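Local coordinates for protein putative LacI-family transcriptional regulator (Bacteroides fragilis, PDB 3GBV) that probably regulates transcription by binding DNA in response to a small-molecule effector held by its periplasmic-binding-protein-like domain, at residues K8-A12 / L265-I270; G121-R126 / G160-Y164; M127-L131 / V246-I250. One frame throughout, in Å; residues are numbered along the deposited sequence.

Contact 1: K8-A12 / L265-I270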
loop_
_atom_site.group_PDB
_atom_site.type_symbol
_atom_site.label_atom_id
_atom_site.label_comp_id
_atom_site.label_asym_id
_atom_site.label_seq_id
_atom_site.Cartn_x
_atom_site.Cartn_y
_atom_site.Cartn_z
ATOM N N LYS A 8 -12.876 -2.182 -35.931
ATOM C CA LYS A 8 -12.323 -2.444 -34.605
ATOM C C LYS A 8 -12.742 -1.390 -33.586
ATOM O O LYS A 8 -13.373 -0.387 -33.925
ATOM C CB LYS A 8 -10.792 -2.499 -34.665
ATOM C CG LYS A 8 -10.131 -1.184 -35.070
ATOM C CD LYS A 8 -8.611 -1.249 -34.907
ATOM C CE LYS A 8 -7.927 0.094 -35.184
ATOM N NZ LYS A 8 -7.893 0.464 -36.630
ATOM N N TYR A 9 -12.393 -1.633 -32.327
ATOM C CA TYR A 9 -12.694 -0.695 -31.255
ATOM C C TYR A 9 -11.443 0.142 -31.040
ATOM O O TYR A 9 -10.343 -0.399 -30.902
ATOM C CB TYR A 9 -13.051 -1.437 -29.967
ATOM C CG TYR A 9 -14.480 -1.918 -29.913
ATOM C CD1 TYR A 9 -15.541 -1.015 -29.824
ATOM C CD2 TYR A 9 -14.773 -3.279 -29.950
ATOM C CE1 TYR A 9 -16.868 -1.463 -29.773
ATOM C CE2 TYR A 9 -16.086 -3.738 -29.902
ATOM C CZ TYR A 9 -17.129 -2.832 -29.814
ATOM O OH TYR A 9 -18.427 -3.300 -29.773
ATOM N N THR A 10 -11.616 1.458 -31.022
ATOM C CA THR A 10 -10.492 2.367 -30.842
ATOM C C THR A 10 -10.697 3.304 -29.658
ATOM O O THR A 10 -11.660 4.067 -29.622
ATOM C CB THR A 10 -10.264 3.206 -32.123
ATOM O OG1 THR A 10 -10.114 2.323 -33.244
ATOM C CG2 THR A 10 -9.005 4.053 -31.994
ATOM N N PHE A 11 -9.792 3.230 -28.686
ATOM C CA PHE A 11 -9.870 4.079 -27.504
ATOM C C PHE A 11 -8.739 5.086 -27.554
ATOM O O PHE A 11 -7.568 4.714 -27.500
ATOM C CB PHE A 11 -9.748 3.251 -26.221
ATOM C CG PHE A 11 -10.766 2.150 -26.101
ATOM C CD1 PHE A 11 -12.117 2.394 -26.349
ATOM C CD2 PHE A 11 -10.376 0.873 -25.707
ATOM C CE1 PHE A 11 -13.062 1.382 -26.204
ATOM C CE2 PHE A 11 -11.309 -0.145 -25.558
ATOM C CZ PHE A 11 -12.659 0.109 -25.807
ATOM N N ALA A 12 -9.085 6.363 -27.669
ATOM C CA ALA A 12 -8.066 7.405 -27.728
ATOM C C ALA A 12 -7.654 7.809 -26.312
ATOM O O ALA A 12 -8.496 8.196 -25.502
ATOM C CB ALA A 12 -8.602 8.616 -28.494
ATOM N N LEU A 265 -13.979 1.197 -20.323
ATOM C CA LEU A 265 -14.470 1.517 -21.655
ATOM C C LEU A 265 -14.951 0.252 -22.362
ATOM O O LEU A 265 -15.972 0.267 -23.050
ATOM C CB LEU A 265 -13.368 2.189 -22.479
ATOM C CG LEU A 265 -13.040 3.618 -22.054
ATOM C CD1 LEU A 265 -11.883 4.179 -22.887
ATOM C CD2 LEU A 265 -14.281 4.477 -22.228
ATOM N N CYS A 266 -14.212 -0.838 -22.183
ATOM C CA CYS A 266 -14.566 -2.107 -22.803
ATOM C C CYS A 266 -15.913 -2.607 -22.314
ATOM O O CYS A 266 -16.818 -2.828 -23.110
ATOM C CB CYS A 266 -13.503 -3.174 -22.521
ATOM S SG CYS A 266 -11.978 -2.980 -23.469
ATOM N N ASP A 267 -16.070 -2.771 -21.009
ATOM C CA ASP A 267 -17.340 -3.289 -20.538
ATOM C C ASP A 267 -18.511 -2.323 -20.653
ATOM O O ASP A 267 -19.659 -2.718 -20.472
ATOM C CB ASP A 267 -17.206 -3.859 -19.116
ATOM C CG ASP A 267 -16.489 -2.936 -18.181
ATOM O OD1 ASP A 267 -16.101 -3.400 -17.083
ATOM O OD2 ASP A 267 -16.320 -1.752 -18.541
ATOM N N HIS A 268 -18.236 -1.065 -20.977
ATOM C CA HIS A 268 -19.315 -0.104 -21.148
ATOM C C HIS A 268 -19.780 -0.124 -22.595
ATOM O O HIS A 268 -20.975 -0.187 -22.877
ATOM C CB HIS A 268 -18.859 1.310 -20.800
ATOM C CG HIS A 268 -19.867 2.365 -21.138
ATOM N ND1 HIS A 268 -21.103 2.434 -20.532
ATOM C CD2 HIS A 268 -19.825 3.388 -22.024
ATOM C CE1 HIS A 268 -21.780 3.454 -21.030
ATOM N NE2 HIS A 268 -21.027 4.049 -21.936
ATOM N N LEU A 269 -18.818 -0.070 -23.509
ATOM C CA LEU A 269 -19.096 -0.061 -24.940
ATOM C C LEU A 269 -19.308 -1.459 -25.502
ATOM O O LEU A 269 -20.236 -1.686 -26.272
ATOM C CB LEU A 269 -17.945 0.624 -25.686
ATOM C CG LEU A 269 -17.726 2.105 -25.346
ATOM C CD1 LEU A 269 -16.339 2.559 -25.800
ATOM C CD2 LEU A 269 -18.815 2.943 -25.997
ATOM N N ILE A 270 -18.451 -2.394 -25.101
ATOM C CA ILE A 270 -18.531 -3.769 -25.585
ATOM C C ILE A 270 -19.475 -4.659 -24.775
ATOM O O ILE A 270 -20.414 -5.227 -25.323
ATOM C CB ILE A 270 -17.131 -4.432 -25.609
ATOM C CG1 ILE A 270 -16.141 -3.536 -26.365
ATOM C CG2 ILE A 270 -17.216 -5.799 -26.284
ATOM C CD1 ILE A 270 -14.716 -4.073 -26.410
#
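CH-pi contacts carry much of this packing between strand 9-12 and the helix segment 265-270, whose axes pass 10.7 Å apart at 134°. Ile270 CG1 sits 3.7 Å from the centroid of the Tyr9 ring, 18° off its normal, and Leu265 CB sits 4.0 Å from the centroid of the Phe11 ring, 17° off. Each ring can receive a helix residue because Tyr9 and Phe11, two positions apart on the strand, both point toward the helix. A sulfur-aromatic contact comes from Cys266, whose SG lies at the ring edge, 3.6 Å from Phe11 CE2. In plain apolar contact, Leu269 CD1 reaches within 3.5 Å of Phe11 CE1, so Leu265 and Leu269, one helical turn apart, grip the same ring. This is helix-on-sheet packing in the N-terminal, Rossmann-like subdomain of a periplasmic-binding-protein-like fold. Strand 9-16 runs between strands 43-50 and 72-75 of the parallel sheet, and helix 254-270 lies on a face of it, Cys266 also touching Ile43 and Leu269 touching Pro96.

Contact 2: G121-R126 / G160-Y164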
loop_
_atom_site.group_PDB
_atom_site.type_symbol
_atom_site.label_atom_id
_atom_site.label_comp_id
_atom_site.label_asym_id
_atom_site.label_seq_id
_atom_site.Cartn_x
_atom_site.Cartn_y
_atom_site.Cartn_z
ATOM N N GLY A 121 -4.085 14.847 0.490
ATOM C CA GLY A 121 -3.319 15.938 1.060
ATOM C C GLY A 121 -3.419 15.972 2.570
ATOM O O GLY A 121 -2.444 16.279 3.259
ATOM N N TYR A 122 -4.608 15.662 3.083
ATOM C CA TYR A 122 -4.864 15.635 4.521
ATOM C C TYR A 122 -3.930 14.577 5.137
ATOM O O TYR A 122 -3.293 14.800 6.174
ATOM C CB TYR A 122 -6.329 15.258 4.761
ATOM C CG TYR A 122 -6.821 15.455 6.176
ATOM C CD1 TYR A 122 -7.143 16.722 6.651
ATOM C CD2 TYR A 122 -6.978 14.369 7.035
ATOM C CE1 TYR A 122 -7.610 16.904 7.950
ATOM C CE2 TYR A 122 -7.443 14.537 8.336
ATOM C CZ TYR A 122 -7.757 15.806 8.788
ATOM O OH TYR A 122 -8.209 15.967 10.081
ATOM N N PHE A 123 -3.865 13.424 4.480
ATOM C CA PHE A 123 -3.014 12.316 4.905
ATOM C C PHE A 123 -1.538 12.710 4.845
ATOM O O PHE A 123 -0.754 12.365 5.738
ATOM C CB PHE A 123 -3.243 11.101 3.992
ATOM C CG PHE A 123 -2.227 9.998 4.165
ATOM C CD1 PHE A 123 -2.376 9.033 5.156
ATOM C CD2 PHE A 123 -1.124 9.920 3.322
ATOM C CE1 PHE A 123 -1.438 8.001 5.296
ATOM C CE2 PHE A 123 -0.183 8.892 3.459
ATOM C CZ PHE A 123 -0.340 7.932 4.445
ATOM N N ALA A 124 -1.170 13.419 3.779
ATOM C CA ALA A 124 0.206 13.860 3.576
ATOM C C ALA A 124 0.625 14.780 4.710
ATOM O O ALA A 124 1.760 14.726 5.165
ATOM C CB ALA A 124 0.343 14.573 2.238
ATOM N N ALA A 125 -0.308 15.606 5.171
ATOM C CA ALA A 125 -0.056 16.529 6.269
ATOM C C ALA A 125 0.241 15.755 7.548
ATOM O O ALA A 125 1.188 16.079 8.269
ATOM C CB ALA A 125 -1.259 17.440 6.479
ATOM N N ARG A 126 -0.580 14.742 7.827
ATOM C CA ARG A 126 -0.399 13.900 9.008
ATOM C C ARG A 126 1.005 13.311 9.011
ATOM O O ARG A 126 1.726 13.400 10.003
ATOM C CB ARG A 126 -1.430 12.758 9.009
ATOM C CG ARG A 126 -1.106 11.561 9.923
ATOM C CD ARG A 126 -1.071 11.948 11.381
ATOM N NE ARG A 126 -0.678 10.835 12.252
ATOM C CZ ARG A 126 -1.425 9.761 12.510
ATOM N NH1 ARG A 126 -2.627 9.624 11.965
ATOM N NH2 ARG A 126 -0.975 8.824 13.336
ATOM N N GLY A 160 -6.373 20.117 1.182
ATOM C CA GLY A 160 -6.576 19.158 2.255
ATOM C C GLY A 160 -5.415 19.226 3.226
ATOM O O GLY A 160 -5.561 19.012 4.435
ATOM N N PHE A 161 -4.245 19.526 2.677
ATOM C CA PHE A 161 -3.031 19.644 3.466
ATOM C C PHE A 161 -3.171 20.816 4.453
ATOM O O PHE A 161 -2.932 20.676 5.654
ATOM C CB PHE A 161 -1.850 19.889 2.531
ATOM C CG PHE A 161 -0.540 20.065 3.241
ATOM C CD1 PHE A 161 0.210 18.956 3.617
ATOM C CD2 PHE A 161 -0.055 21.331 3.540
ATOM C CE1 PHE A 161 1.423 19.096 4.278
ATOM C CE2 PHE A 161 1.167 21.484 4.206
ATOM C CZ PHE A 161 1.904 20.361 4.572
ATOM N N ARG A 162 -3.572 21.971 3.932
ATOM C CA ARG A 162 -3.725 23.152 4.763
ATOM C C ARG A 162 -4.826 22.974 5.804
ATOM O O ARG A 162 -4.742 23.533 6.900
ATOM C CB ARG A 162 -4.012 24.377 3.890
ATOM C CG ARG A 162 -2.866 24.774 2.946
ATOM C CD ARG A 162 -3.299 25.889 1.987
ATOM N NE ARG A 162 -2.284 26.191 0.975
ATOM C CZ ARG A 162 -1.138 26.836 1.200
ATOM N NH1 ARG A 162 -0.825 27.277 2.412
ATOM N NH2 ARG A 162 -0.287 27.017 0.206
ATOM N N GLN A 163 -5.856 22.194 5.479
ATOM C CA GLN A 163 -6.933 21.982 6.435
ATOM C C GLN A 163 -6.390 21.251 7.656
ATOM O O GLN A 163 -6.651 21.643 8.795
ATOM C CB GLN A 163 -8.069 21.164 5.824
ATOM C CG GLN A 163 -9.336 21.186 6.671
ATOM C CD GLN A 163 -10.450 20.327 6.101
ATOM O OE1 GLN A 163 -10.741 20.372 4.895
ATOM N NE2 GLN A 163 -11.092 19.542 6.967
ATOM N N TYR A 164 -5.637 20.181 7.410
ATOM C CA TYR A 164 -5.053 19.409 8.499
ATOM C C TYR A 164 -4.140 20.306 9.335
ATOM O O TYR A 164 -4.171 20.272 10.567
ATOM C CB TYR A 164 -4.225 18.238 7.959
ATOM C CG TYR A 164 -3.649 17.363 9.055
ATOM C CD1 TYR A 164 -4.288 16.177 9.442
ATOM C CD2 TYR A 164 -2.483 17.738 9.733
ATOM C CE1 TYR A 164 -3.779 15.387 10.475
ATOM C CE2 TYR A 164 -1.973 16.964 10.769
ATOM C CZ TYR A 164 -2.628 15.789 11.131
ATOM O OH TYR A 164 -2.145 15.021 12.153
#
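Two glycines let these helices cross closely, with segment axes 7.0 Å apart at -47°. A CB on Gly121 or Gly160 would run tightly into the opposite backbone. Without one, CA-H...O contacts form both ways: Phe161 CA to Gly121 O and Tyr122 CA to Gly160 O, each 3.4 Å. Tyr122, Phe161, Tyr164 and Arg126 all have chi1 t. Tyr164 thereby lies across the backbone of Ala125 and Arg126, its CB 3.4 Å from Ala125 CB, and turns its ring edge to the face of Tyr122 in a T-shaped stack (centroids 5.0 Å apart, planes at 76°). The Tyr122 hydroxyl is hydrogen-bonded to Glu167. Phe161 CD1 lies 3.6 Å from Ala125 CB, and its ring reaches Ile205 and Ile138 of strands 203-206 and 137-144. Arg126 bends at chi2 p, passing Tyr164 with CD 3.3 Å from OH, and its NH1 forms a salt bridge with Glu289 of the second subunit. Gly121 and Ala125, spaced as in a GxxxA motif, meet Gly160 and Phe161 where two helices of a Rossmann-like subdomain cross.

Contact 3: M127-L131 / V246-I250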
loop_
_atom_site.group_PDB
_atom_site.type_symbol
_atom_site.label_atom_id
_atom_site.label_comp_id
_atom_site.label_asym_id
_atom_site.label_seq_id
_atom_site.Cartn_x
_atom_site.Cartn_y
_atom_site.Cartn_z
HETATM N N MSE A 127 1.396 12.720 7.890
HETATM C CA MSE A 127 2.716 12.088 7.787
HETATM C C MSE A 127 3.870 13.077 7.913
HETATM O O MSE A 127 4.904 12.754 8.501
HETATM C CB MSE A 127 2.860 11.316 6.465
HETATM C CG MSE A 127 1.841 10.194 6.254
HETATM SE SE MSE A 127 1.877 8.953 7.760
HETATM C CE MSE A 127 3.719 8.184 7.654
ATOM N N LEU A 128 3.707 14.269 7.350
ATOM C CA LEU A 128 4.755 15.276 7.427
ATOM C C LEU A 128 4.954 15.745 8.868
ATOM O O LEU A 128 6.085 15.963 9.317
ATOM C CB LEU A 128 4.420 16.485 6.558
ATOM C CG LEU A 128 5.509 17.563 6.579
ATOM C CD1 LEU A 128 6.683 17.094 5.736
ATOM C CD2 LEU A 128 4.967 18.878 6.047
HETATM N N MSE A 129 3.850 15.898 9.589
HETATM C CA MSE A 129 3.904 16.356 10.974
HETATM C C MSE A 129 4.464 15.325 11.947
HETATM O O MSE A 129 4.845 15.668 13.063
HETATM C CB MSE A 129 2.514 16.808 11.422
HETATM C CG MSE A 129 2.070 18.058 10.703
HETATM SE SE MSE A 129 3.437 19.468 11.011
HETATM C CE MSE A 129 4.420 19.592 9.371
ATOM N N LEU A 130 4.482 14.064 11.528
ATOM C CA LEU A 130 5.032 12.974 12.338
ATOM C C LEU A 130 6.549 13.166 12.268
ATOM O O LEU A 130 7.290 12.824 13.188
ATOM C CB LEU A 130 4.672 11.611 11.724
ATOM C CG LEU A 130 5.397 10.390 12.325
ATOM C CD1 LEU A 130 4.805 10.078 13.695
ATOM C CD2 LEU A 130 5.263 9.170 11.403
ATOM N N LEU A 131 6.972 13.722 11.138
ATOM C CA LEU A 131 8.364 14.003 10.813
ATOM C C LEU A 131 8.827 15.342 11.400
ATOM O O LEU A 131 9.932 15.449 11.935
ATOM C CB LEU A 131 8.496 14.061 9.292
ATOM C CG LEU A 131 9.555 13.298 8.512
ATOM C CD1 LEU A 131 9.458 11.818 8.781
ATOM C CD2 LEU A 131 9.345 13.576 7.040
ATOM N N VAL A 246 14.486 11.847 0.570
ATOM C CA VAL A 246 13.034 11.741 0.647
ATOM C C VAL A 246 12.725 10.726 1.759
ATOM O O VAL A 246 13.333 9.654 1.810
ATOM C CB VAL A 246 12.442 11.249 -0.691
ATOM C CG1 VAL A 246 10.967 10.899 -0.524
ATOM C CG2 VAL A 246 12.609 12.319 -1.754
ATOM N N SER A 247 11.800 11.078 2.651
ATOM C CA SER A 247 11.421 10.212 3.773
ATOM C C SER A 247 10.227 9.323 3.460
ATOM O O SER A 247 10.178 8.168 3.872
ATOM C CB SER A 247 11.090 11.048 5.013
ATOM O OG SER A 247 12.186 11.857 5.390
ATOM N N PHE A 248 9.258 9.878 2.749
ATOM C CA PHE A 248 8.076 9.130 2.377
ATOM C C PHE A 248 7.696 9.475 0.942
ATOM O O PHE A 248 7.940 10.590 0.465
ATOM C CB PHE A 248 6.878 9.487 3.274
ATOM C CG PHE A 248 7.082 9.201 4.742
ATOM C CD1 PHE A 248 7.383 7.918 5.188
ATOM C CD2 PHE A 248 6.922 10.217 5.685
ATOM C CE1 PHE A 248 7.521 7.653 6.549
ATOM C CE2 PHE A 248 7.061 9.957 7.052
ATOM C CZ PHE A 248 7.360 8.673 7.487
ATOM N N LEU A 249 7.111 8.495 0.263
ATOM C CA LEU A 249 6.596 8.679 -1.083
ATOM C C LEU A 249 5.167 8.143 -1.019
ATOM O O LEU A 249 4.908 7.102 -0.411
ATOM C CB LEU A 249 7.405 7.895 -2.127
ATOM C CG LEU A 249 8.802 8.428 -2.472
ATOM C CD1 LEU A 249 9.495 7.475 -3.446
ATOM C CD2 LEU A 249 8.688 9.829 -3.071
ATOM N N ILE A 250 4.238 8.871 -1.622
ATOM C CA ILE A 250 2.849 8.450 -1.650
ATOM C C ILE A 250 2.562 7.964 -3.056
ATOM O O ILE A 250 2.796 8.680 -4.025
ATOM C CB ILE A 250 1.918 9.610 -1.281
ATOM C CG1 ILE A 250 2.196 10.027 0.177
ATOM C CG2 ILE A 250 0.467 9.202 -1.502
ATOM C CD1 ILE A 250 1.521 11.325 0.615
#
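This is helix-on-sheet packing in the C-terminal subdomain of a periplasmic-binding-protein-like fold, at the interface with the second subunit. The end of helix 117-131 runs nearly antiparallel to strand segment 248-250, at 177° with axes 11.0 Å apart, and that gap is filled by side chains. Phe248 is the central piece, its CA-to-CB bond pointing toward the helix. Met127, a selenomethionine, places its CE over one ring face, 3.9 Å from the Phe248 centroid and 20° off the normal, a CH-pi contact. Leu131 CD1 comes within 3.5 Å of Phe248 CE2, while Leu130 is a distant neighbour. The chain turns a corner at Ser247, so both Ser247 and Phe248 direct their CB toward the helix instead of pointing to opposite faces. Strand 227-231 binds the backbone alongside, Gly230 pairing with Phe248 and Ile250. Across the interface Met127 packs on Met127 of the second subunit, and Phe248 on Leu130 of that subunit. At the corner itself, Leu131 CD2 rests 3.7 Å from Ser247 CB.

Contact 2 is the most buried of the three; contacts 1 and 3 are only partly so. Contact 1 belongs to the other subdomain, its centre 37 Å from that of contact 2 and 40 Å from that of contact 3. Contacts 2 and 3 share helix 117-131 and touch directly: Phe161 CZ lies 3.7 Å from Leu128 CD2, and Ala124 CB 3.8 Å from Ile250 CD1. Contact 2 combines close glycine backbones with an aromatic pair, while in contacts 1 and 3, with segment axes 10.7 and 11.0 Å apart, aromatic rings from the strand fill the gap to the helix. Both contacts on helix 117-131 reach the second subunit, contact 2 through Arg126 paired with Glu289 of that subunit, contact 3 by apolar packing.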